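Uncharacterized protein, DUF633, LMOf2365_1472 (Listeria monocytogenes str. 4b F2365, PDB 3GNL) is uncharacterized experimentally but probably acts as a tRNA (adenine(22)-N(1))-methyltransferase with a Rossmann-like catalytic domain. Local coordinates at residues 32-37 and 62-67; 142-147 and 158-163. All coordinates share one frame; numbering follows the deposited sequence.

Both contacts belong to one Rossmann-like domain whose seven strands follow the order 3-2-1-4-5-7-6, with strand 154-163 running against its neighbours, the arrangement known from class I methyltransferases. Contact 1 comes first along the chain and joins the start of helix 34-41 to the end of helix 55-67, near strands 23-28 and 74-78. Contact 2 follows and pairs strands 141-151 and 154-163, the hairpin that completes the other end of the sheet. Their centres lie about 26 Å apart and their nearest atoms about 9 Å apart, with no direct touch. One contact thus packs helices beside the early strands, while the other closes the sheet through backbone bonds.

Contact 1. Residues 32-37 and 62-67; sequences HAYLPC and QKQVRS
The ring of Tyr34 receives Gln64 at its edge: OE1 of Gln64 lies near the ring plane, 3.6 Å from Tyr34 CE1. The amide and ring planes are 66° apart, and the two side chains cross at about a right angle. One face of the same ring carries His32 CB, 3.5 Å above the plane and over its centre, while Tyr34 OH sits above a face of the His32 imidazole, offset toward the rim. CG of Gln64, anti to the backbone N (chi1 171°), approaches His32 O at 3.1 Å, a separation that CB of Gln64 matches. The chain bends at chi2 (66°), and the amide NE2 is held by a hydrogen bond to a flanking residue. Cys37 SG is 3.9 Å from Gln64 CG, and Val65 CG2 meets Ala33 CB at 3.7 Å. Ala33 is the N-cap residue of helix 34-41, and its carbonyl O accepts Cys37 N. The turn before this helix follows strand 23-28; in class I methyltransferases this region usually helps bind the cofactor, a role only inferred here. Pro36 leans on Asp27 of that strand, and Val65 of helix 55-67 packs on Ile74 and Val76 of edge strand 74-78.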
ATOM      1  N   HIS A  32      16.030  -3.471  -1.557  1.00 21.56           N
ATOM      2  CA  HIS A  32      17.303  -3.464  -2.299  1.00 23.50           C
ATOM      3  C   HIS A  32      17.467  -2.364  -3.364  1.00 21.97           C
ATOM      4  O   HIS A  32      18.390  -2.439  -4.180  1.00 23.20           O
ATOM      5  CB  HIS A  32      17.600  -4.811  -2.924  1.00 22.86           C
ATOM      6  CG  HIS A  32      17.812  -5.922  -1.929  1.00 26.69           C
ATOM      7  ND1 HIS A  32      16.795  -6.428  -1.150  1.00 26.82           N
ATOM      8  CD2 HIS A  32      18.917  -6.636  -1.621  1.00 28.63           C
ATOM      9  CE1 HIS A  32      17.274  -7.395  -0.377  1.00 29.72           C
ATOM     10  NE2 HIS A  32      18.555  -7.552  -0.657  1.00 29.60           N
ATOM     11  N   ALA A  33      16.634  -1.316  -3.307  1.00 18.54           N
ATOM     12  CA  ALA A  33      16.614  -0.286  -4.341  1.00 20.22           C
ATOM     13  C   ALA A  33      16.302  -0.899  -5.712  1.00 20.63           C
ATOM     14  O   ALA A  33      16.621  -0.241  -6.718  1.00 17.94           O
ATOM     15  CB  ALA A  33      17.955   0.469  -4.365  1.00 20.95           C
ATOM     16  N   TYR A  34      15.719  -2.097  -5.773  1.00 19.84           N
ATOM     17  CA  TYR A  34      15.409  -2.706  -7.074  1.00 19.54           C
ATOM     18  C   TYR A  34      14.476  -1.795  -7.865  1.00 19.37           C
ATOM     19  O   TYR A  34      14.711  -1.542  -9.083  1.00 19.18           O
ATOM     20  CB  TYR A  34      14.706  -4.064  -6.939  1.00 20.76           C
ATOM     21  CG  TYR A  34      15.511  -5.197  -6.380  1.00 24.33           C
ATOM     22  CD1 TYR A  34      16.845  -5.364  -6.720  1.00 25.42           C
ATOM     23  CD2 TYR A  34      14.917  -6.116  -5.526  1.00 26.19           C
ATOM     24  CE1 TYR A  34      17.587  -6.446  -6.210  1.00 27.10           C
ATOM     25  CE2 TYR A  34      15.657  -7.189  -4.991  1.00 26.31           C
ATOM     26  CZ  TYR A  34      16.991  -7.317  -5.349  1.00 27.21           C
ATOM     27  OH  TYR A  34      17.717  -8.361  -4.840  1.00 29.32           O
ATOM     28  N   LEU A  35      13.414  -1.329  -7.210  1.00 19.30           N
ATOM     29  CA  LEU A  35      12.438  -0.481  -7.898  1.00 19.52           C
ATOM     30  C   LEU A  35      13.026   0.854  -8.381  1.00 19.15           C
ATOM     31  O   LEU A  35      12.849   1.197  -9.558  1.00 18.29           O
ATOM     32  CB  LEU A  35      11.152  -0.366  -7.058  1.00 20.43           C
ATOM     33  CG  LEU A  35      10.067   0.566  -7.594  1.00 21.11           C
ATOM     34  CD1 LEU A  35       8.671   0.100  -7.129  1.00 23.41           C
ATOM     35  CD2 LEU A  35      10.279   2.008  -7.272  1.00 23.39           C
ATOM     36  N   PRO A  36      13.770   1.586  -7.540  1.00 18.66           N
ATOM     37  CA  PRO A  36      14.442   2.813  -8.001  1.00 19.42           C
ATOM     38  C   PRO A  36      15.362   2.546  -9.151  1.00 19.75           C
ATOM     39  O   PRO A  36      15.383   3.328 -10.117  1.00 20.21           O
ATOM     40  CB  PRO A  36      15.228   3.249  -6.781  1.00 19.93           C
ATOM     41  CG  PRO A  36      14.416   2.739  -5.607  1.00 21.59           C
ATOM     42  CD  PRO A  36      13.846   1.425  -6.078  1.00 18.09           C
ATOM     43  N   CYS A  37      16.113   1.452  -9.120  1.00 18.84           N
ATOM     44  CA  CYS A  37      17.033   1.174 -10.237  1.00 20.96           C
ATOM     45  C   CYS A  37      16.238   0.913 -11.500  1.00 21.56           C
ATOM     46  O   CYS A  37      16.599   1.430 -12.553  1.00 21.74           O
ATOM     47  CB  CYS A  37      17.967   0.011  -9.930  1.00 21.30           C
ATOM     48  SG  CYS A  37      19.271   0.399  -8.644  1.00 23.09           S
ATOM     49  N   GLN A  62      22.645   0.269  -1.076  1.00 24.99           N
ATOM     50  CA  GLN A  62      23.839   0.969  -1.573  1.00 26.66           C
ATOM     51  C   GLN A  62      24.561   0.133  -2.618  1.00 26.88           C
ATOM     52  O   GLN A  62      24.964   0.681  -3.673  1.00 26.19           O
ATOM     53  CB  GLN A  62      24.808   1.262  -0.430  1.00 28.81           C
ATOM     54  CG  GLN A  62      24.483   2.482   0.396  1.00 32.45           C
ATOM     55  CD  GLN A  62      25.390   2.613   1.632  1.00 34.47           C
ATOM     56  OE1 GLN A  62      25.503   1.674   2.427  1.00 35.31           O
ATOM     57  NE2 GLN A  62      26.053   3.773   1.786  1.00 36.19           N
ATOM     58  N   LYS A  63      24.688  -1.166  -2.355  1.00 26.29           N
ATOM     59  CA  LYS A  63      25.436  -2.057  -3.262  1.00 27.81           C
ATOM     60  C   LYS A  63      24.702  -2.278  -4.560  1.00 27.71           C
ATOM     61  O   LYS A  63      25.325  -2.312  -5.600  1.00 28.40           O
ATOM     62  CB  LYS A  63      25.810  -3.384  -2.617  1.00 28.14           C
ATOM     63  CG  LYS A  63      26.918  -3.222  -1.569  1.00 29.87           C
ATOM     64  CD  LYS A  63      27.272  -4.551  -0.965  1.00 28.00           C
ATOM     65  CE  LYS A  63      28.442  -4.454   0.049  1.00 26.66           C
ATOM     66  NZ  LYS A  63      29.787  -4.378  -0.626  1.00 26.94           N
ATOM     67  N   GLN A  64      23.377  -2.365  -4.519  1.00 26.26           N
ATOM     68  CA  GLN A  64      22.616  -2.533  -5.754  1.00 26.36           C
ATOM     69  C   GLN A  64      22.744  -1.285  -6.632  1.00 24.67           C
ATOM     70  O   GLN A  64      22.897  -1.408  -7.873  1.00 25.05           O
ATOM     71  CB  GLN A  64      21.145  -2.835  -5.428  1.00 27.63           C
ATOM     72  CG  GLN A  64      20.210  -2.816  -6.634  1.00 32.13           C
ATOM     73  CD  GLN A  64      20.493  -3.917  -7.639  1.00 35.31           C
ATOM     74  OE1 GLN A  64      20.741  -5.063  -7.289  1.00 37.98           O
ATOM     75  NE2 GLN A  64      20.433  -3.562  -8.914  1.00 38.68           N
ATOM     76  N   VAL A  65      22.700  -0.102  -6.027  1.00 24.70           N
ATOM     77  CA  VAL A  65      22.764   1.175  -6.750  1.00 23.62           C
ATOM     78  C   VAL A  65      24.153   1.263  -7.422  1.00 25.57           C
ATOM     79  O   VAL A  65      24.239   1.623  -8.605  1.00 25.31           O
ATOM     80  CB  VAL A  65      22.474   2.409  -5.839  1.00 23.35           C
ATOM     81  CG1 VAL A  65      22.806   3.733  -6.520  1.00 24.28           C
ATOM     82  CG2 VAL A  65      20.969   2.381  -5.420  1.00 23.87           C
ATOM     83  N   ARG A  66      25.209   0.904  -6.684  1.00 26.08           N
ATOM     84  CA  ARG A  66      26.560   0.917  -7.251  1.00 28.58           C
ATOM     85  C   ARG A  66      26.701  -0.081  -8.395  1.00 29.92           C
ATOM     86  O   ARG A  66      27.207   0.264  -9.480  1.00 30.65           O
ATOM     87  CB  ARG A  66      27.543   0.618  -6.132  1.00 29.74           C
ATOM     88  CG  ARG A  66      27.940   1.881  -5.413  1.00 31.82           C
ATOM     89  N   SER A  67      26.208  -1.289  -8.188  1.00 31.63           N
ATOM     90  CA  SER A  67      26.210  -2.350  -9.185  1.00 34.54           C
ATOM     91  C   SER A  67      25.456  -1.973 -10.470  1.00 34.42           C
ATOM     92  O   SER A  67      25.737  -2.511 -11.534  1.00 34.60           O
ATOM     93  CB  SER A  67      25.590  -3.615  -8.597  1.00 36.34           C
ATOM     94  OG  SER A  67      25.475  -4.633  -9.584  1.00 41.14           O
TER

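Contact 2. Residues 142-147 and 158-163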
ATOM      1  N   LEU A 142      -7.216  11.797  -2.982  1.00 21.31           N
ATOM      2  CA  LEU A 142      -8.020  10.928  -3.797  1.00 23.88           C
ATOM      3  C   LEU A 142      -7.281   9.638  -4.165  1.00 24.18           C
ATOM      4  O   LEU A 142      -6.094   9.662  -4.500  1.00 23.25           O
ATOM      5  CB  LEU A 142      -8.453  11.670  -5.066  1.00 25.62           C
ATOM      6  CG  LEU A 142      -9.617  11.277  -5.936  1.00 29.80           C
ATOM      7  CD1 LEU A 142     -10.958  11.166  -5.135  1.00 29.43           C
ATOM      8  CD2 LEU A 142      -9.758  12.358  -7.001  1.00 29.94           C
ATOM      9  N   ILE A 143      -7.973   8.500  -4.125  1.00 21.73           N
ATOM     10  CA  ILE A 143      -7.464   7.291  -4.744  1.00 21.28           C
ATOM     11  C   ILE A 143      -7.784   7.306  -6.247  1.00 23.98           C
ATOM     12  O   ILE A 143      -8.955   7.404  -6.674  1.00 24.92           O
ATOM     13  CB  ILE A 143      -8.074   6.040  -4.041  1.00 20.44           C
ATOM     14  CG1 ILE A 143      -7.650   6.057  -2.576  1.00 19.30           C
ATOM     15  CG2 ILE A 143      -7.631   4.713  -4.731  1.00 21.77           C
ATOM     16  CD1 ILE A 143      -8.545   5.098  -1.648  1.00 21.76           C
ATOM     17  N   THR A 144      -6.729   7.276  -7.077  1.00 23.15           N
ATOM     18  CA  THR A 144      -6.896   7.358  -8.512  1.00 23.65           C
ATOM     19  C   THR A 144      -6.726   6.072  -9.267  1.00 22.61           C
ATOM     20  O   THR A 144      -7.257   5.925 -10.347  1.00 23.30           O
ATOM     21  CB  THR A 144      -5.924   8.378  -9.095  1.00 25.00           C
ATOM     22  OG1 THR A 144      -4.607   8.012  -8.702  1.00 25.65           O
ATOM     23  CG2 THR A 144      -6.225   9.752  -8.486  1.00 26.49           C
ATOM     24  N   SER A 145      -6.021   5.103  -8.672  1.00 20.47           N
ATOM     25  CA  SER A 145      -5.858   3.793  -9.273  1.00 21.52           C
ATOM     26  C   SER A 145      -5.673   2.820  -8.119  1.00 17.63           C
ATOM     27  O   SER A 145      -5.204   3.205  -7.060  1.00 19.71           O
ATOM     28  CB  SER A 145      -4.591   3.702 -10.136  1.00 22.12           C
ATOM     29  OG  SER A 145      -4.698   4.440 -11.359  1.00 24.60           O
ATOM     30  N   GLU A 146      -6.089   1.568  -8.390  1.00 19.34           N
ATOM     31  CA  GLU A 146      -5.736   0.436  -7.493  1.00 17.71           C
ATOM     32  C   GLU A 146      -5.563  -0.809  -8.298  1.00 18.70           C
ATOM     33  O   GLU A 146      -6.084  -0.965  -9.421  1.00 21.25           O
ATOM     34  CB  GLU A 146      -6.856   0.185  -6.455  1.00 18.72           C
ATOM     35  CG  GLU A 146      -7.207   1.393  -5.585  1.00 19.39           C
ATOM     36  CD  GLU A 146      -8.332   1.090  -4.563  1.00 20.73           C
ATOM     37  OE1 GLU A 146      -9.477   0.837  -5.045  1.00 20.63           O
ATOM     38  OE2 GLU A 146      -8.023   1.109  -3.361  1.00 20.87           O
ATOM     39  N   ALA A 147      -4.823  -1.732  -7.695  1.00 18.66           N
ATOM     40  CA  ALA A 147      -4.627  -3.037  -8.277  1.00 18.85           C
ATOM     41  C   ALA A 147      -4.655  -4.075  -7.173  1.00 18.56           C
ATOM     42  O   ALA A 147      -4.318  -3.786  -6.027  1.00 20.43           O
ATOM     43  CB  ALA A 147      -3.320  -3.133  -9.054  1.00 19.68           C
ATOM     44  N   ILE A 158      -2.527  -2.653  -4.103  1.00 19.65           N
ATOM     45  CA  ILE A 158      -1.719  -1.428  -4.385  1.00 19.10           C
ATOM     46  C   ILE A 158      -2.720  -0.299  -4.576  1.00 19.84           C
ATOM     47  O   ILE A 158      -3.798  -0.492  -5.142  1.00 20.20           O
ATOM     48  CB  ILE A 158      -0.879  -1.612  -5.667  1.00 20.25           C
ATOM     49  CG1 ILE A 158       0.105  -2.782  -5.438  1.00 22.27           C
ATOM     50  CG2 ILE A 158      -0.122  -0.292  -6.038  1.00 19.70           C
ATOM     51  CD1 ILE A 158       0.692  -3.292  -6.694  1.00 22.58           C
HETATM   52  N   MSE A 159      -2.401   0.872  -4.052  1.00 18.79           N
HETATM   53  CA  MSE A 159      -3.276   2.023  -4.264  1.00 19.86           C
HETATM   54  C   MSE A 159      -2.420   3.225  -4.659  1.00 20.05           C
HETATM   55  O   MSE A 159      -1.312   3.407  -4.161  1.00 18.88           O
HETATM   56  CB  MSE A 159      -4.103   2.341  -3.013  1.00 22.73           C
HETATM   57  CG  MSE A 159      -3.361   2.832  -1.822  1.00 25.08           C
HETATM   58 SE   MSE A 159      -4.675   3.166  -0.355  1.00 29.18          SE
HETATM   59  CE  MSE A 159      -4.895   1.303   0.155  1.00 19.19           C
ATOM     60  N   VAL A 160      -2.974   4.056  -5.532  1.00 19.95           N
ATOM     61  CA  VAL A 160      -2.248   5.247  -5.979  1.00 21.79           C
ATOM     62  C   VAL A 160      -3.096   6.422  -5.612  1.00 22.23           C
ATOM     63  O   VAL A 160      -4.320   6.377  -5.839  1.00 22.29           O
ATOM     64  CB  VAL A 160      -2.041   5.197  -7.475  1.00 22.52           C
ATOM     65  CG1 VAL A 160      -1.249   6.455  -7.933  1.00 22.94           C
ATOM     66  CG2 VAL A 160      -1.327   3.882  -7.881  1.00 23.93           C
ATOM     67  N   LEU A 161      -2.489   7.423  -4.985  1.00 20.49           N
ATOM     68  CA  LEU A 161      -3.246   8.576  -4.479  1.00 22.77           C
ATOM     69  C   LEU A 161      -2.704   9.874  -5.020  1.00 23.62           C
ATOM     70  O   LEU A 161      -1.525   9.957  -5.367  1.00 26.51           O
ATOM     71  CB  LEU A 161      -3.179   8.636  -2.959  1.00 24.49           C
ATOM     72  CG  LEU A 161      -3.788   7.392  -2.275  1.00 25.21           C
ATOM     73  CD1 LEU A 161      -2.674   6.429  -2.049  1.00 25.20           C
ATOM     74  CD2 LEU A 161      -4.438   7.692  -0.978  1.00 26.78           C
ATOM     75  N   ALA A 162      -3.515  10.928  -4.962  1.00 25.51           N
ATOM     76  CA  ALA A 162      -3.066  12.276  -5.363  1.00 26.44           C
ATOM     77  C   ALA A 162      -3.772  13.275  -4.436  1.00 27.68           C
ATOM     78  O   ALA A 162      -4.899  13.005  -3.993  1.00 27.60           O
ATOM     79  CB  ALA A 162      -3.420  12.532  -6.800  1.00 26.77           C
ATOM     80  N   PRO A 163      -3.161  14.447  -4.157  1.00 27.56           N
ATOM     81  CA  PRO A 163      -3.858  15.449  -3.346  1.00 27.97           C
ATOM     82  C   PRO A 163      -5.143  15.934  -4.016  1.00 26.69           C
ATOM     83  O   PRO A 163      -5.238  16.008  -5.244  1.00 28.40           O
ATOM     84  CB  PRO A 163      -2.855  16.616  -3.255  1.00 27.63           C
ATOM     85  CG  PRO A 163      -1.607  16.100  -3.731  1.00 27.91           C
ATOM     86  CD  PRO A 163      -1.886  14.982  -4.692  1.00 28.61           C
TER
HETATM   87  O   HOH W   1      -5.885  -0.693  -2.984  1.00 24.24           O
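Three groups converge on Ile158 O: Ala147 N donates from 3.0 Å at a nearly straight 161°, a water donates from 3.0 Å, and Glu146 CA makes a CA-H...O contact. That water also donates to Glu146 OE2 at 2.8 Å, tying the carboxylate to the opposite strand. The acid is further held by a salt bridge from OE2 to Arg133 and by the backbone N atoms of Cys180 and Leu181 at OE1; these partners would be expected to stabilise its negative charge. Its CG stands anti to the carbonyl carbon (chi1 -57°), and the side chain runs beside that of Met159, modelled as selenomethionine. A classic beta bulge interrupts the antiparallel ladder: Thr144 N reaches Val160 O at 2.9 Å, whereas Val160 N reaches Ser145 O at 2.8 Å, and the register shifts by one. On the face of Glu146 and Met159, Ile143 CG1 lies 3.9 Å from Leu161 CD2; on the other, Ser145 CB meets Val160 CG2 at 4.0 Å. Helix 129-139 packs on the first face through Arg133 and Ser136, and Tyr18 touches Ser145, Ala147 and Val160 on the second. Strand 154-163 is bonded in turn to strand 120-125, leaving 141-151 outermost in the sheet.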